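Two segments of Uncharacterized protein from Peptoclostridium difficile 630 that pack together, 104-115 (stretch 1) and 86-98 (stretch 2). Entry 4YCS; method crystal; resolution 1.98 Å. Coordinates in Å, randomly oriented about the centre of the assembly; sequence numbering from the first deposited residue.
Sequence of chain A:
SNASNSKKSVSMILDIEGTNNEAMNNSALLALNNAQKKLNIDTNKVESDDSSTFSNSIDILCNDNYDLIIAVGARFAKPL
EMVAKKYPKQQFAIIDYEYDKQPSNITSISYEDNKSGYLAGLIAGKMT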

# COMPACT_ATOMS: atom_id res chain seq x y z
N SER A 104 -12.41 2.48 -7.88
CA SER A 104 -12.11 3.89 -8.05
C SER A 104 -11.11 4.43 -6.99
O SER A 104 -10.45 5.44 -7.25
CB SER A 104 -13.42 4.71 -7.99
OG SER A 104 -14.09 4.51 -6.77
N ASN A 105 -11.03 3.79 -5.82
CA ASN A 105 -10.12 4.24 -4.75
C ASN A 105 -8.86 3.38 -4.63
O ASN A 105 -8.15 3.46 -3.62
CB ASN A 105 -10.86 4.38 -3.39
CG ASN A 105 -11.49 3.09 -2.90
OD1 ASN A 105 -11.55 2.09 -3.60
ND2 ASN A 105 -11.96 3.12 -1.69
N ILE A 106 -8.58 2.55 -5.64
CA ILE A 106 -7.41 1.69 -5.60
C ILE A 106 -6.55 1.90 -6.83
O ILE A 106 -7.01 1.70 -7.95
CB ILE A 106 -7.73 0.18 -5.46
CG1 ILE A 106 -8.55 -0.09 -4.20
CG2 ILE A 106 -6.45 -0.62 -5.45
CD1 ILE A 106 -8.85 -1.57 -3.91
N THR A 107 -5.30 2.30 -6.61
CA THR A 107 -4.31 2.48 -7.69
C THR A 107 -3.41 1.28 -7.69
O THR A 107 -2.88 0.89 -6.64
CB THR A 107 -3.44 3.73 -7.47
OG1 THR A 107 -4.28 4.87 -7.38
CG2 THR A 107 -2.48 3.95 -8.61
N SER A 108 -3.23 0.67 -8.86
CA SER A 108 -2.39 -0.47 -9.03
C SER A 108 -1.00 -0.02 -9.49
O SER A 108 -0.87 0.86 -10.29
CB SER A 108 -2.99 -1.43 -10.08
OG SER A 108 -4.03 -2.23 -9.56
N ILE A 109 0.03 -0.67 -8.98
CA ILE A 109 1.41 -0.37 -9.34
C ILE A 109 2.12 -1.68 -9.68
O ILE A 109 2.15 -2.62 -8.89
CB ILE A 109 2.21 0.24 -8.15
CG1 ILE A 109 1.51 1.48 -7.54
CG2 ILE A 109 3.64 0.54 -8.58
CD1 ILE A 109 1.35 2.61 -8.51
N SER A 110 2.74 -1.74 -10.83
CA SER A 110 3.46 -2.96 -11.22
C SER A 110 4.73 -3.24 -10.38
O SER A 110 5.25 -2.36 -9.70
CB SER A 110 3.86 -2.82 -12.65
OG SER A 110 4.71 -1.71 -12.77
N TYR A 111 5.23 -4.46 -10.45
CA TYR A 111 6.52 -4.84 -9.85
C TYR A 111 7.65 -3.95 -10.38
O TYR A 111 8.58 -3.63 -9.64
CB TYR A 111 6.81 -6.33 -10.14
CG TYR A 111 8.21 -6.81 -9.79
CD1 TYR A 111 8.53 -7.24 -8.49
CD2 TYR A 111 9.22 -6.85 -10.76
CE1 TYR A 111 9.81 -7.69 -8.18
CE2 TYR A 111 10.50 -7.30 -10.46
CZ TYR A 111 10.78 -7.72 -9.17
OH TYR A 111 12.05 -8.15 -8.86
N GLU A 112 7.56 -3.53 -11.65
CA GLU A 112 8.56 -2.67 -12.31
C GLU A 112 8.53 -1.24 -11.72
O GLU A 112 9.54 -0.69 -11.29
CB GLU A 112 8.33 -2.65 -13.83
CG GLU A 112 8.96 -3.84 -14.57
CD GLU A 112 8.36 -5.21 -14.21
OE1 GLU A 112 7.19 -5.26 -13.73
OE2 GLU A 112 9.06 -6.23 -14.42
N ASP A 113 7.34 -0.68 -11.69
CA ASP A 113 7.13 0.65 -11.18
C ASP A 113 7.46 0.74 -9.68
O ASP A 113 7.93 1.77 -9.21
CB ASP A 113 5.68 1.07 -11.50
CG ASP A 113 5.45 1.34 -13.02
OD1 ASP A 113 6.45 1.54 -13.72
OD2 ASP A 113 4.30 1.39 -13.51
N ASN A 114 7.29 -0.36 -8.96
CA ASN A 114 7.66 -0.46 -7.54
C ASN A 114 9.12 -0.07 -7.27
O ASN A 114 9.42 0.52 -6.23
CB ASN A 114 7.43 -1.91 -7.04
CG ASN A 114 7.57 -2.05 -5.51
OD1 ASN A 114 7.04 -1.25 -4.76
ND2 ASN A 114 8.23 -3.10 -5.07
N LYS A 115 10.02 -0.40 -8.20
CA LYS A 115 11.46 -0.16 -8.00
C LYS A 115 12.11 0.88 -8.95
O LYS A 115 13.31 1.08 -8.88
CB LYS A 115 12.23 -1.48 -8.09
CG LYS A 115 12.01 -2.25 -9.38
CD LYS A 115 12.81 -3.56 -9.38
CE LYS A 115 12.45 -4.43 -10.57
NZ LYS A 115 12.89 -3.86 -11.87
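Stretch 2 86-98: KYPKQQFAIIDYE

Apolar side chains in a parallel pair of β-strands alternate between the two faces of the sheet, so each face gathers its own cluster, and the two segments here illustrate the principle economically. On one face Ile106 lies beside Phe92, with Ile106 CG1 4.0 Å from Phe92 CB, and also reaches along the neighbouring strand to Ile94, where Ile106 CG2 and Ile94 CG2 are 3.9 Å apart. Ile94 has chi1 in the t well and its end leads away from stretch 1, so the methyl CG2 is what meets Ile106. On the other face Ile109 is paired with Ile95, Ile109 CB standing 4.2 Å from Ile95 CG1. Ile95 extends this apolar patch toward the segment that follows strand 106-109: its CD1 comes within 3.3 Å of Asn114 OD1, a buried oxygen that finds no hydrogen-bonding partner in the model.

The strand of stretch 2 that runs through Phe92 to Ile95 lies beside strand 106-109 of stretch 1. The two run in the same direction, with 23° between their N-to-C directions (signed crossing angle -23°) and a closest axial approach of 4.5 Å. Together the two stretches bury 740 Å², summed over both sides.

The backbone fixes the register beneath these contacts. Ile106 faces Phe92, Thr107 faces Ala93, Ser108 faces Ile94 and Ile109 faces Ile95, with CA-CA separations of 4.6 to 5.0 Å. In such a staggered ladder, alternate residues on each strand use both N and O, each reaching two residues of the partner. Phe92 N donates to Asn105 O (2.8 Å), and Phe92 O receives Thr107 N (3.0 Å). Two residues on, Ile94 N donates to Thr107 O (2.9 Å) while Ile94 O accepts from Ile109 N (2.9 Å). Asp96 N closes the series on Ile109 O at 2.8 Å, with a nearly linear angle of 175°. Each of Phe92 and Ile94 thus bridges two residues of the partner, as parallel pairing requires. CA-H...O contacts fill the intervals, the shortest from Ala93 CA to Thr107 O at 3.1 Å.

Toward the polar margin, a water joins the strands beside this ladder: it donates to Phe92 O (2.6 Å) and Gln91 OE1 (3.2 Å) and accepts from Thr107 OG1 (2.7 Å). At the start of the pairing, Asn105 points toward stretch 2 and packs where a type I turn, Tyr87 to Gln90, delivers the chain into the strand. Asn105 ND2 makes a weak hydrogen bond to Gln90 O (3.2 Å, 123°), while Asn105 O lies at the edge of the Phe92 ring. Where stretch 2 continues past its strand, Ser108 OG, still within strand 106-109, donates to Tyr97 O at 2.6 Å, and Ser108 CB lies 3.9 Å from Glu98 CG. Asp96, with a positive phi of 80°, brings OD1 to 3.8 Å from Tyr111 CB. Just before Tyr111, stretch 1 leaves the sheet: Ser110 OG accepts from Asp113 N (3.0 Å), capping the weakly bonded helix that follows.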

# COMPACT_ATOMS: atom_id res chain seq x y z
N LYS A 86 -15.93 -0.46 1.71
CA LYS A 86 -16.52 0.03 2.98
C LYS A 86 -16.01 1.43 3.34
O LYS A 86 -16.55 2.09 4.25
CB LYS A 86 -16.24 -0.95 4.14
CG LYS A 86 -16.72 -2.38 3.94
CD LYS A 86 -16.55 -3.26 5.20
CE LYS A 86 -15.09 -3.51 5.55
NZ LYS A 86 -14.80 -4.70 6.42
N TYR A 87 -14.97 1.91 2.65
CA TYR A 87 -14.38 3.21 2.94
C TYR A 87 -14.11 3.96 1.63
O TYR A 87 -12.96 4.03 1.19
CB TYR A 87 -13.09 3.03 3.79
CG TYR A 87 -13.31 2.34 5.09
CD1 TYR A 87 -13.76 3.03 6.18
CD2 TYR A 87 -13.16 0.97 5.22
CE1 TYR A 87 -14.04 2.40 7.38
CE2 TYR A 87 -13.40 0.31 6.44
CZ TYR A 87 -13.85 1.05 7.51
OH TYR A 87 -14.07 0.48 8.72
N PRO A 88 -15.18 4.47 1.00
CA PRO A 88 -15.05 5.01 -0.35
C PRO A 88 -14.10 6.18 -0.54
O PRO A 88 -13.57 6.31 -1.62
CB PRO A 88 -16.48 5.47 -0.69
CG PRO A 88 -17.37 4.71 0.22
CD PRO A 88 -16.59 4.48 1.45
N LYS A 89 -13.94 7.04 0.48
CA LYS A 89 -12.99 8.17 0.42
C LYS A 89 -11.54 7.76 0.78
O LYS A 89 -10.63 8.55 0.66
CB LYS A 89 -13.41 9.34 1.35
CG LYS A 89 -14.33 10.38 0.73
CD LYS A 89 -13.68 11.14 -0.40
CE LYS A 89 -13.42 12.58 -0.04
NZ LYS A 89 -13.30 13.40 -1.28
N GLN A 90 -11.34 6.54 1.24
CA GLN A 90 -9.97 6.11 1.61
C GLN A 90 -9.20 5.76 0.34
O GLN A 90 -9.70 5.02 -0.51
CB GLN A 90 -9.99 4.91 2.51
CG GLN A 90 -8.61 4.36 2.87
CD GLN A 90 -7.78 5.33 3.67
OE1 GLN A 90 -8.19 5.85 4.71
NE2 GLN A 90 -6.60 5.61 3.16
N GLN A 91 -8.01 6.32 0.20
CA GLN A 91 -7.15 6.02 -0.93
C GLN A 91 -6.29 4.85 -0.61
O GLN A 91 -5.62 4.83 0.42
CB GLN A 91 -6.26 7.23 -1.34
CG GLN A 91 -7.04 8.45 -1.78
CD GLN A 91 -7.94 8.13 -2.96
OE1 GLN A 91 -7.47 7.62 -3.99
NE2 GLN A 91 -9.25 8.41 -2.82
N PHE A 92 -6.25 3.91 -1.55
CA PHE A 92 -5.41 2.74 -1.44
C PHE A 92 -4.53 2.54 -2.69
O PHE A 92 -4.84 3.05 -3.76
CB PHE A 92 -6.24 1.52 -1.35
CG PHE A 92 -7.24 1.50 -0.26
CD1 PHE A 92 -6.94 0.88 0.95
CD2 PHE A 92 -8.54 1.95 -0.47
CE1 PHE A 92 -7.90 0.75 1.93
CE2 PHE A 92 -9.50 1.80 0.53
CZ PHE A 92 -9.16 1.20 1.72
N ALA A 93 -3.46 1.77 -2.51
CA ALA A 93 -2.56 1.35 -3.60
C ALA A 93 -2.23 -0.10 -3.38
O ALA A 93 -2.13 -0.55 -2.24
CB ALA A 93 -1.30 2.18 -3.66
N ILE A 94 -2.11 -0.87 -4.47
CA ILE A 94 -1.66 -2.22 -4.38
C ILE A 94 -0.49 -2.45 -5.33
O ILE A 94 -0.54 -1.96 -6.48
CB ILE A 94 -2.80 -3.21 -4.60
CG1 ILE A 94 -2.32 -4.62 -4.26
CG2 ILE A 94 -3.42 -3.06 -6.00
CD1 ILE A 94 -3.44 -5.65 -4.20
N ILE A 95 0.56 -3.10 -4.83
CA ILE A 95 1.75 -3.40 -5.61
C ILE A 95 1.72 -4.85 -6.13
O ILE A 95 1.55 -5.80 -5.37
CB ILE A 95 3.00 -3.14 -4.82
CG1 ILE A 95 3.08 -1.65 -4.46
CG2 ILE A 95 4.24 -3.56 -5.61
CD1 ILE A 95 4.05 -1.39 -3.34
N ASP A 96 1.89 -4.99 -7.45
CA ASP A 96 2.01 -6.29 -8.16
C ASP A 96 0.66 -6.94 -8.41
O ASP A 96 0.53 -8.16 -8.34
CB ASP A 96 2.97 -7.23 -7.40
CG ASP A 96 3.46 -8.43 -8.28
OD1 ASP A 96 3.65 -8.26 -9.52
OD2 ASP A 96 3.68 -9.51 -7.68
N TYR A 97 -0.35 -6.14 -8.70
CA TYR A 97 -1.69 -6.66 -9.03
C TYR A 97 -2.54 -5.61 -9.76
O TYR A 97 -2.60 -4.43 -9.37
CB TYR A 97 -2.42 -7.17 -7.78
CG TYR A 97 -3.71 -7.84 -8.12
CD1 TYR A 97 -4.90 -7.12 -8.19
CD2 TYR A 97 -3.75 -9.19 -8.43
CE1 TYR A 97 -6.09 -7.74 -8.54
CE2 TYR A 97 -4.93 -9.82 -8.78
CZ TYR A 97 -6.08 -9.09 -8.83
OH TYR A 97 -7.23 -9.71 -9.16
N GLU A 98 -3.22 -6.06 -10.80
CA GLU A 98 -4.13 -5.22 -11.55
C GLU A 98 -5.49 -5.88 -11.54
O GLU A 98 -5.59 -7.05 -11.87
CB GLU A 98 -3.63 -5.01 -12.98
CG GLU A 98 -2.69 -3.81 -13.11
CD GLU A 98 -2.05 -3.68 -14.49
OE1 GLU A 98 -2.78 -3.58 -15.50
OE2 GLU A 98 -0.81 -3.66 -14.56
O HOH W 1 -5.42 5.29 -4.94